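Local coordinates for VP1 (Polyomavirus HPyV7, PDB 4PCH), which forms, as the major capsid protein, the pentameric building blocks of the virus shell and probably takes part in attachment to host cells, at residues Asn39-Asp51 with Tyr248-Arg260. Numbering follows the deposited sequence.
Sequences NFQSRGLPYTMSD and YSNQRTVQAGYGR
Backbone bonds define the pairing of Arg43 with Gln255, an antiparallel non-hydrogen-bonded pair: Ala256 N donates to Ser42 O (2.8 Å, 166° at the hydrogen) and Gly44 N, at 3.3 Å, to Val254 O. Tyr47 N reaches Arg252 O at 3.0 Å, while water bridges Leu45 O to Val254 N at the corner.

Among side chains, the extended Arg43 brings its guanidinium edge to Gln255 OE1, with NE at 2.8 Å and NH2 bonding weakly; the Arg43 guanidinium and Gln255 amide planes stand 66° apart. Bending at chi2 (73°) folds the Gln255 amide back, and NE2 donates in plane to a lone pair of Ala256 O, fixing which end of the amide faces Arg43.

The backbone bonds join the short, irregular strand 43-46 to the start of strand 253-271 of the VP1 jelly roll, beside pentamer neighbours: Ser42 OG bonds Asp153 O of a second subunit, and Tyr47 OH is hydrogen-bonded to Glu172 OE1 of its own chain and to Ala99 N of a third subunit.

Van der Waals packing is sparser. Tyr47 CD1 lies 3.9 Å from Val254 CG2, and the bent Met49 chain runs over Ser249, with CG 3.7 Å from Ser249 CB.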
ATOM      1  N   ASN B  39      27.150  12.340 -17.165  1.00 25.81           N
ATOM      2  CA  ASN B  39      26.883  11.603 -18.388  1.00 32.69           C
ATOM      3  C   ASN B  39      25.399  11.563 -18.425  1.00 26.43           C
ATOM      4  O   ASN B  39      24.779  10.626 -17.868  1.00 29.50           O
ATOM      5  CB  ASN B  39      27.491  10.193 -18.313  1.00 29.73           C
ATOM      6  CG  ASN B  39      27.119   9.321 -19.519  1.00 30.79           C
ATOM      7  OD1 ASN B  39      26.909   9.833 -20.621  1.00 39.89           O
ATOM      8  ND2 ASN B  39      27.022   8.001 -19.302  1.00 26.38           N
ATOM      9  N   PHE B  40      24.789  12.609 -19.004  1.00 25.91           N
ATOM     10  CA  PHE B  40      23.351  12.728 -18.751  1.00 17.54           C
ATOM     11  C   PHE B  40      22.634  11.902 -19.777  1.00 17.48           C
ATOM     12  O   PHE B  40      22.613  12.235 -20.974  1.00 18.49           O
ATOM     13  CB  PHE B  40      22.834  14.154 -18.737  1.00 17.15           C
ATOM     14  CG  PHE B  40      23.568  15.066 -17.786  1.00 19.40           C
ATOM     15  CD1 PHE B  40      23.620  14.786 -16.433  1.00 17.68           C
ATOM     16  CD2 PHE B  40      24.184  16.218 -18.253  1.00 27.08           C
ATOM     17  CE1 PHE B  40      24.293  15.627 -15.555  1.00 21.60           C
ATOM     18  CE2 PHE B  40      24.870  17.066 -17.381  1.00 26.22           C
ATOM     19  CZ  PHE B  40      24.919  16.757 -16.034  1.00 22.83           C
ATOM     20  N   GLN B  41      22.079  10.809 -19.289  1.00 15.19           N
ATOM     21  CA  GLN B  41      21.274   9.897 -20.102  1.00 15.10           C
ATOM     22  C   GLN B  41      20.346   9.187 -19.127  1.00 14.00           C
ATOM     23  O   GLN B  41      20.713   8.988 -17.961  1.00 12.85           O
ATOM     24  CB  GLN B  41      22.157   8.860 -20.820  1.00 20.16           C
ATOM     25  CG  GLN B  41      22.932   9.389 -22.012  1.00 29.58           C
ATOM     26  CD  GLN B  41      22.675   8.638 -23.320  1.00 41.40           C
ATOM     27  OE1 GLN B  41      23.507   7.816 -23.759  1.00 36.17           O
ATOM     28  NE2 GLN B  41      21.519   8.927 -23.969  1.00 29.26           N
ATOM     29  N   SER B  42      19.152   8.823 -19.598  1.00 12.65           N
ATOM     30  CA  SER B  42      18.166   8.154 -18.739  1.00 13.38           C
ATOM     31  C   SER B  42      18.163   6.629 -18.818  1.00 13.66           C
ATOM     32  O   SER B  42      17.475   5.987 -18.046  1.00 12.37           O
ATOM     33  CB  SER B  42      16.747   8.696 -18.995  1.00 12.53           C
ATOM     34  OG  SER B  42      16.410   8.613 -20.352  1.00 13.29           O
ATOM     35  N   ARG B  43      18.904   6.059 -19.759  1.00 12.65           N
ATOM     36  CA  ARG B  43      19.231   4.637 -19.755  1.00 11.56           C
ATOM     37  C   ARG B  43      20.743   4.512 -19.866  1.00 11.76           C
ATOM     38  O   ARG B  43      21.364   5.244 -20.632  1.00 14.28           O
ATOM     39  CB  ARG B  43      18.574   3.933 -20.915  1.00 13.95           C
ATOM     40  CG  ARG B  43      17.075   3.810 -20.753  1.00 12.98           C
ATOM     41  CD  ARG B  43      16.416   3.204 -21.971  1.00 13.50           C
ATOM     42  NE  ARG B  43      14.973   3.075 -21.742  1.00 12.76           N
ATOM     43  CZ  ARG B  43      14.142   2.302 -22.442  1.00 13.58           C
ATOM     44  NH1 ARG B  43      14.545   1.600 -23.504  1.00 13.38           N
ATOM     45  NH2 ARG B  43      12.851   2.297 -22.115  1.00 12.63           N
ATOM     46  N   GLY B  44      21.291   3.574 -19.111  1.00 13.75           N
ATOM     47  CA  GLY B  44      22.724   3.329 -19.137  1.00 15.98           C
ATOM     48  C   GLY B  44      23.118   2.449 -20.290  1.00 17.68           C
ATOM     49  O   GLY B  44      22.286   2.051 -21.127  1.00 16.62           O
ATOM     50  N   LEU B  45      24.413   2.165 -20.366  1.00 16.33           N
ATOM     51  CA  LEU B  45      24.903   1.085 -21.224  1.00 16.06           C
ATOM     52  C   LEU B  45      24.383  -0.199 -20.597  1.00 14.49           C
ATOM     53  O   LEU B  45      23.926  -0.183 -19.456  1.00 15.44           O
ATOM     54  CB  LEU B  45      26.424   1.041 -21.216  1.00 18.69           C
ATOM     55  CG  LEU B  45      27.113   2.303 -21.724  1.00 21.28           C
ATOM     56  CD1 LEU B  45      28.616   2.198 -21.505  1.00 24.46           C
ATOM     57  CD2 LEU B  45      26.806   2.532 -23.179  1.00 24.91           C
ATOM     58  N   PRO B  46      24.421  -1.321 -21.339  1.00 15.50           N
ATOM     59  CA  PRO B  46      23.967  -2.591 -20.761  1.00 15.37           C
ATOM     60  C   PRO B  46      24.680  -2.858 -19.465  1.00 15.72           C
ATOM     61  O   PRO B  46      25.910  -2.649 -19.370  1.00 14.82           O
ATOM     62  CB  PRO B  46      24.357  -3.626 -21.839  1.00 16.31           C
ATOM     63  CG  PRO B  46      24.296  -2.843 -23.108  1.00 18.09           C
ATOM     64  CD  PRO B  46      24.823  -1.477 -22.739  1.00 16.08           C
ATOM     65  N   TYR B  47      23.923  -3.242 -18.451  1.00 16.30           N
ATOM     66  CA  TYR B  47      24.447  -3.334 -17.086  1.00 15.71           C
ATOM     67  C   TYR B  47      25.394  -4.532 -16.922  1.00 17.30           C
ATOM     68  O   TYR B  47      26.345  -4.471 -16.117  1.00 18.85           O
ATOM     69  CB  TYR B  47      23.292  -3.383 -16.084  1.00 14.11           C
ATOM     70  CG  TYR B  47      23.758  -3.373 -14.667  1.00 14.11           C
ATOM     71  CD1 TYR B  47      24.021  -2.179 -13.991  1.00 14.75           C
ATOM     72  CD2 TYR B  47      24.003  -4.556 -13.993  1.00 15.77           C
ATOM     73  CE1 TYR B  47      24.479  -2.171 -12.693  1.00 15.71           C
ATOM     74  CE2 TYR B  47      24.471  -4.552 -12.696  1.00 15.88           C
ATOM     75  CZ  TYR B  47      24.701  -3.355 -12.039  1.00 14.81           C
ATOM     76  OH  TYR B  47      25.222  -3.423 -10.753  1.00 16.52           O
ATOM     77  N   THR B  48      25.151  -5.564 -17.740  1.00 16.59           N
ATOM     78  CA  THR B  48      25.805  -6.879 -17.725  1.00 16.47           C
ATOM     79  C   THR B  48      25.291  -7.735 -16.556  1.00 18.32           C
ATOM     80  O   THR B  48      24.771  -7.216 -15.560  1.00 17.27           O
ATOM     81  CB  THR B  48      27.354  -6.853 -17.633  1.00 21.35           C
ATOM     82  OG1 THR B  48      27.746  -6.615 -16.269  1.00 19.87           O
ATOM     83  CG2 THR B  48      27.983  -5.789 -18.569  1.00 21.33           C
ATOM     84  N   MET B  49      25.458  -9.044 -16.693  1.00 16.76           N
ATOM     85  CA  MET B  49      25.215  -9.995 -15.606  1.00 17.94           C
ATOM     86  C   MET B  49      26.505 -10.322 -14.841  1.00 19.44           C
ATOM     87  O   MET B  49      26.590 -11.347 -14.168  1.00 20.14           O
ATOM     88  CB  MET B  49      24.583 -11.273 -16.169  1.00 19.25           C
ATOM     89  CG  MET B  49      23.262 -11.059 -16.909  1.00 20.39           C
ATOM     90  SD  MET B  49      21.927 -10.404 -15.902  1.00 19.23           S
ATOM     91  CE  MET B  49      21.809  -8.704 -16.442  1.00 18.35           C
ATOM     92  N   SER B  50      27.499  -9.428 -14.903  1.00 19.37           N
ATOM     93  CA  SER B  50      28.844  -9.684 -14.358  1.00 18.98           C
ATOM     94  C   SER B  50      28.954  -9.255 -12.882  1.00 18.43           C
ATOM     95  O   SER B  50      28.030  -8.677 -12.328  1.00 20.34           O
ATOM     96  CB  SER B  50      29.898  -8.922 -15.185  1.00 20.35           C
ATOM     97  OG  SER B  50      29.893  -7.522 -14.838  1.00 21.64           O
ATOM     98  N   ASP B  51      30.112  -9.500 -12.288  1.00 19.64           N
ATOM     99  CA  ASP B  51      30.409  -9.089 -10.909  1.00 21.41           C
ATOM    100  C   ASP B  51      30.989  -7.678 -10.763  1.00 21.16           C
ATOM    101  O   ASP B  51      31.522  -7.362  -9.711  1.00 22.38           O
ATOM    102  CB  ASP B  51      31.364 -10.087 -10.254  1.00 22.23           C
ATOM    103  CG  ASP B  51      32.704 -10.196 -10.988  1.00 25.36           C
ATOM    104  OD1 ASP B  51      32.886  -9.438 -11.964  1.00 26.64           O
ATOM    105  OD2 ASP B  51      33.541 -11.023 -10.605  1.00 25.58           O
ATOM    106  N   TYR B 248      18.938 -12.760 -23.889  1.00 16.74           N
ATOM    107  CA  TYR B 248      18.981 -11.313 -24.045  1.00 17.33           C
ATOM    108  C   TYR B 248      19.371 -10.571 -22.772  1.00 18.56           C
ATOM    109  O   TYR B 248      19.219  -9.345 -22.689  1.00 16.09           O
ATOM    110  CB  TYR B 248      17.634 -10.804 -24.599  1.00 17.79           C
ATOM    111  CG  TYR B 248      17.080 -11.764 -25.630  1.00 19.07           C
ATOM    112  CD1 TYR B 248      17.694 -11.903 -26.852  1.00 20.40           C
ATOM    113  CD2 TYR B 248      15.973 -12.571 -25.350  1.00 18.63           C
ATOM    114  CE1 TYR B 248      17.231 -12.827 -27.785  1.00 22.19           C
ATOM    115  CE2 TYR B 248      15.501 -13.482 -26.275  1.00 19.43           C
ATOM    116  CZ  TYR B 248      16.130 -13.594 -27.496  1.00 21.56           C
ATOM    117  OH  TYR B 248      15.673 -14.500 -28.430  1.00 24.14           O
ATOM    118  N   SER B 249      19.926 -11.288 -21.802  1.00 16.80           N
ATOM    119  CA  SER B 249      20.300 -10.674 -20.542  1.00 17.30           C
ATOM    120  C   SER B 249      21.425  -9.664 -20.740  1.00 16.26           C
ATOM    121  O   SER B 249      21.567  -8.739 -19.952  1.00 17.56           O
ATOM    122  CB  SER B 249      20.725 -11.727 -19.521  1.00 17.82           C
ATOM    123  OG  SER B 249      21.810 -12.501 -19.958  1.00 18.63           O
ATOM    124  N   ASN B 250      22.229  -9.855 -21.803  1.00 16.51           N
ATOM    125  CA  ASN B 250      23.308  -8.912 -22.076  1.00 17.75           C
ATOM    126  C   ASN B 250      22.835  -7.570 -22.657  1.00 17.19           C
ATOM    127  O   ASN B 250      23.685  -6.679 -22.914  1.00 20.28           O
ATOM    128  CB  ASN B 250      24.393  -9.539 -22.966  1.00 18.81           C
ATOM    129  CG  ASN B 250      23.932  -9.768 -24.403  1.00 21.22           C
ATOM    130  OD1 ASN B 250      22.765  -9.604 -24.740  1.00 21.61           O
ATOM    131  ND2 ASN B 250      24.866 -10.200 -25.254  1.00 24.39           N
ATOM    132  N   GLN B 251      21.529  -7.415 -22.855  1.00 15.07           N
ATOM    133  CA  GLN B 251      20.949  -6.114 -23.249  1.00 14.50           C
ATOM    134  C   GLN B 251      20.191  -5.384 -22.128  1.00 15.46           C
ATOM    135  O   GLN B 251      19.851  -4.206 -22.285  1.00 15.74           O
ATOM    136  CB  GLN B 251      20.045  -6.277 -24.464  1.00 15.79           C
ATOM    137  CG  GLN B 251      20.776  -6.743 -25.717  1.00 17.72           C
ATOM    138  CD  GLN B 251      19.836  -7.000 -26.875  1.00 23.30           C
ATOM    139  OE1 GLN B 251      18.626  -6.989 -26.713  1.00 21.71           O
ATOM    140  NE2 GLN B 251      20.401  -7.249 -28.063  1.00 26.57           N
ATOM    141  N   ARG B 252      19.989  -6.037 -20.982  1.00 13.85           N
ATOM    142  CA  ARG B 252      19.240  -5.397 -19.901  1.00 12.78           C
ATOM    143  C   ARG B 252      20.003  -4.157 -19.441  1.00 12.23           C
ATOM    144  O   ARG B 252      21.243  -4.191 -19.261  1.00 13.03           O
ATOM    145  CB  ARG B 252      19.017  -6.345 -18.727  1.00 14.11           C
ATOM    146  CG  ARG B 252      18.212  -7.591 -19.021  1.00 14.77           C
ATOM    147  CD  ARG B 252      16.747  -7.285 -19.254  1.00 13.43           C
ATOM    148  NE  ARG B 252      16.072  -6.931 -17.998  1.00 13.53           N
ATOM    149  CZ  ARG B 252      14.834  -6.466 -17.944  1.00 13.69           C
ATOM    150  NH1 ARG B 252      14.132  -6.327 -19.063  1.00 14.39           N
ATOM    151  NH2 ARG B 252      14.301  -6.123 -16.773  1.00 16.46           N
ATOM    152  N   THR B 253      19.250  -3.075 -19.276  1.00 12.14           N
ATOM    153  CA  THR B 253      19.782  -1.751 -19.046  1.00 12.51           C
ATOM    154  C   THR B 253      19.055  -1.090 -17.880  1.00 11.69           C
ATOM    155  O   THR B 253      17.859  -1.282 -17.708  1.00 11.44           O
ATOM    156  CB  THR B 253      19.564  -0.981 -20.352  1.00 17.47           C
ATOM    157  OG1 THR B 253      20.455  -1.526 -21.365  1.00 16.94           O
ATOM    158  CG2 THR B 253      19.813   0.431 -20.192  1.00 16.56           C
ATOM    159  N   VAL B 254      19.744  -0.281 -17.099  1.00 11.18           N
ATOM    160  CA  VAL B 254      19.062   0.498 -16.058  1.00 10.03           C
ATOM    161  C   VAL B 254      18.223   1.622 -16.650  1.00 12.08           C
ATOM    162  O   VAL B 254      18.692   2.393 -17.506  1.00 12.44           O
ATOM    163  CB  VAL B 254      20.076   1.059 -15.041  1.00 11.53           C
ATOM    164  CG1 VAL B 254      19.386   1.978 -14.062  1.00 11.82           C
ATOM    165  CG2 VAL B 254      20.784  -0.084 -14.354  1.00 11.95           C
ATOM    166  N   GLN B 255      16.984   1.728 -16.174  1.00 10.79           N
ATOM    167  CA  GLN B 255      16.093   2.838 -16.494  1.00 10.21           C
ATOM    168  C   GLN B 255      16.065   3.803 -15.359  1.00 10.20           C
ATOM    169  O   GLN B 255      15.652   3.459 -14.241  1.00 10.11           O
ATOM    170  CB  GLN B 255      14.653   2.344 -16.747  1.00 10.38           C
ATOM    171  CG  GLN B 255      13.633   3.457 -16.997  1.00 11.59           C
ATOM    172  CD  GLN B 255      13.808   4.082 -18.352  1.00 10.87           C
ATOM    173  OE1 GLN B 255      13.550   3.440 -19.410  1.00 12.06           O
ATOM    174  NE2 GLN B 255      14.268   5.319 -18.363  1.00 11.62           N
ATOM    175  N   ALA B 256      16.497   5.036 -15.633  1.00 10.09           N
ATOM    176  CA  ALA B 256      16.396   6.099 -14.650  1.00  9.82           C
ATOM    177  C   ALA B 256      15.234   7.024 -14.964  1.00 11.64           C
ATOM    178  O   ALA B 256      14.646   6.979 -16.039  1.00 11.85           O
ATOM    179  CB  ALA B 256      17.707   6.896 -14.604  1.00 10.52           C
ATOM    180  N   GLY B 257      14.874   7.867 -14.005  1.00 10.73           N
ATOM    181  CA  GLY B 257      13.959   8.975 -14.301  1.00 10.77           C
ATOM    182  C   GLY B 257      14.534   9.874 -15.372  1.00 11.44           C
ATOM    183  O   GLY B 257      15.732   9.882 -15.611  1.00 11.73           O
ATOM    184  N   TYR B 258      13.664  10.626 -16.045  1.00  9.98           N
ATOM    185  CA  TYR B 258      14.088  11.582 -17.046  1.00  9.24           C
ATOM    186  C   TYR B 258      14.734  12.815 -16.443  1.00 10.67           C
ATOM    187  O   TYR B 258      15.398  13.597 -17.126  1.00 13.69           O
ATOM    188  CB  TYR B 258      12.867  12.025 -17.818  1.00 10.80           C
ATOM    189  CG  TYR B 258      12.173  10.959 -18.634  1.00 10.77           C
ATOM    190  CD1 TYR B 258      12.846   9.804 -19.078  1.00 11.79           C
ATOM    191  CD2 TYR B 258      10.882  11.174 -19.083  1.00 11.05           C
ATOM    192  CE1 TYR B 258      12.201   8.884 -19.890  1.00 10.97           C
ATOM    193  CE2 TYR B 258      10.243  10.268 -19.930  1.00 10.58           C
ATOM    194  CZ  TYR B 258      10.912   9.123 -20.327  1.00 11.72           C
ATOM    195  OH  TYR B 258      10.249   8.265 -21.178  1.00 12.15           O
ATOM    196  N   GLY B 259      14.439  13.024 -15.173  1.00 11.86           N
ATOM    197  CA  GLY B 259      14.927  14.175 -14.421  1.00 10.03           C
ATOM    198  C   GLY B 259      14.217  14.234 -13.085  1.00 10.67           C
ATOM    199  O   GLY B 259      13.193  13.575 -12.871  1.00 12.69           O
ATOM    200  N   ARG B 260      14.762  15.017 -12.153  1.00 10.05           N
ATOM    201  CA  ARG B 260      14.098  15.287 -10.868  1.00 10.90           C
ATOM    202  C   ARG B 260      14.040  16.788 -10.662  1.00 11.98           C
ATOM    203  O   ARG B 260      15.079  17.448 -10.571  1.00 12.99           O
ATOM    204  CB  ARG B 260      14.722  14.605  -9.638  1.00 10.09           C
ATOM    205  CG  ARG B 260      13.997  15.002  -8.355  1.00 12.52           C
ATOM    206  CD  ARG B 260      14.414  14.196  -7.135  1.00 14.26           C
ATOM    207  NE  ARG B 260      13.818  12.849  -7.148  1.00 13.00           N
ATOM    208  CZ  ARG B 260      12.600  12.559  -6.693  1.00 14.80           C
ATOM    209  NH1 ARG B 260      11.804  13.503  -6.199  1.00 15.54           N
ATOM    210  NH2 ARG B 260      12.133  11.312  -6.747  1.00 16.08           N
TER
HETATM  211  O   HOH W   1      14.794   6.572 -20.992  1.00 12.82           O
HETATM  212  O   HOH W   2      21.596   0.199 -23.156  1.00 21.22           O
HETATM  213  O   HOH W   3      22.644   0.351 -17.200  1.00 14.05           O
HETATM  214  O   HOH W   4      23.005  -6.311 -19.510  1.00 16.46           O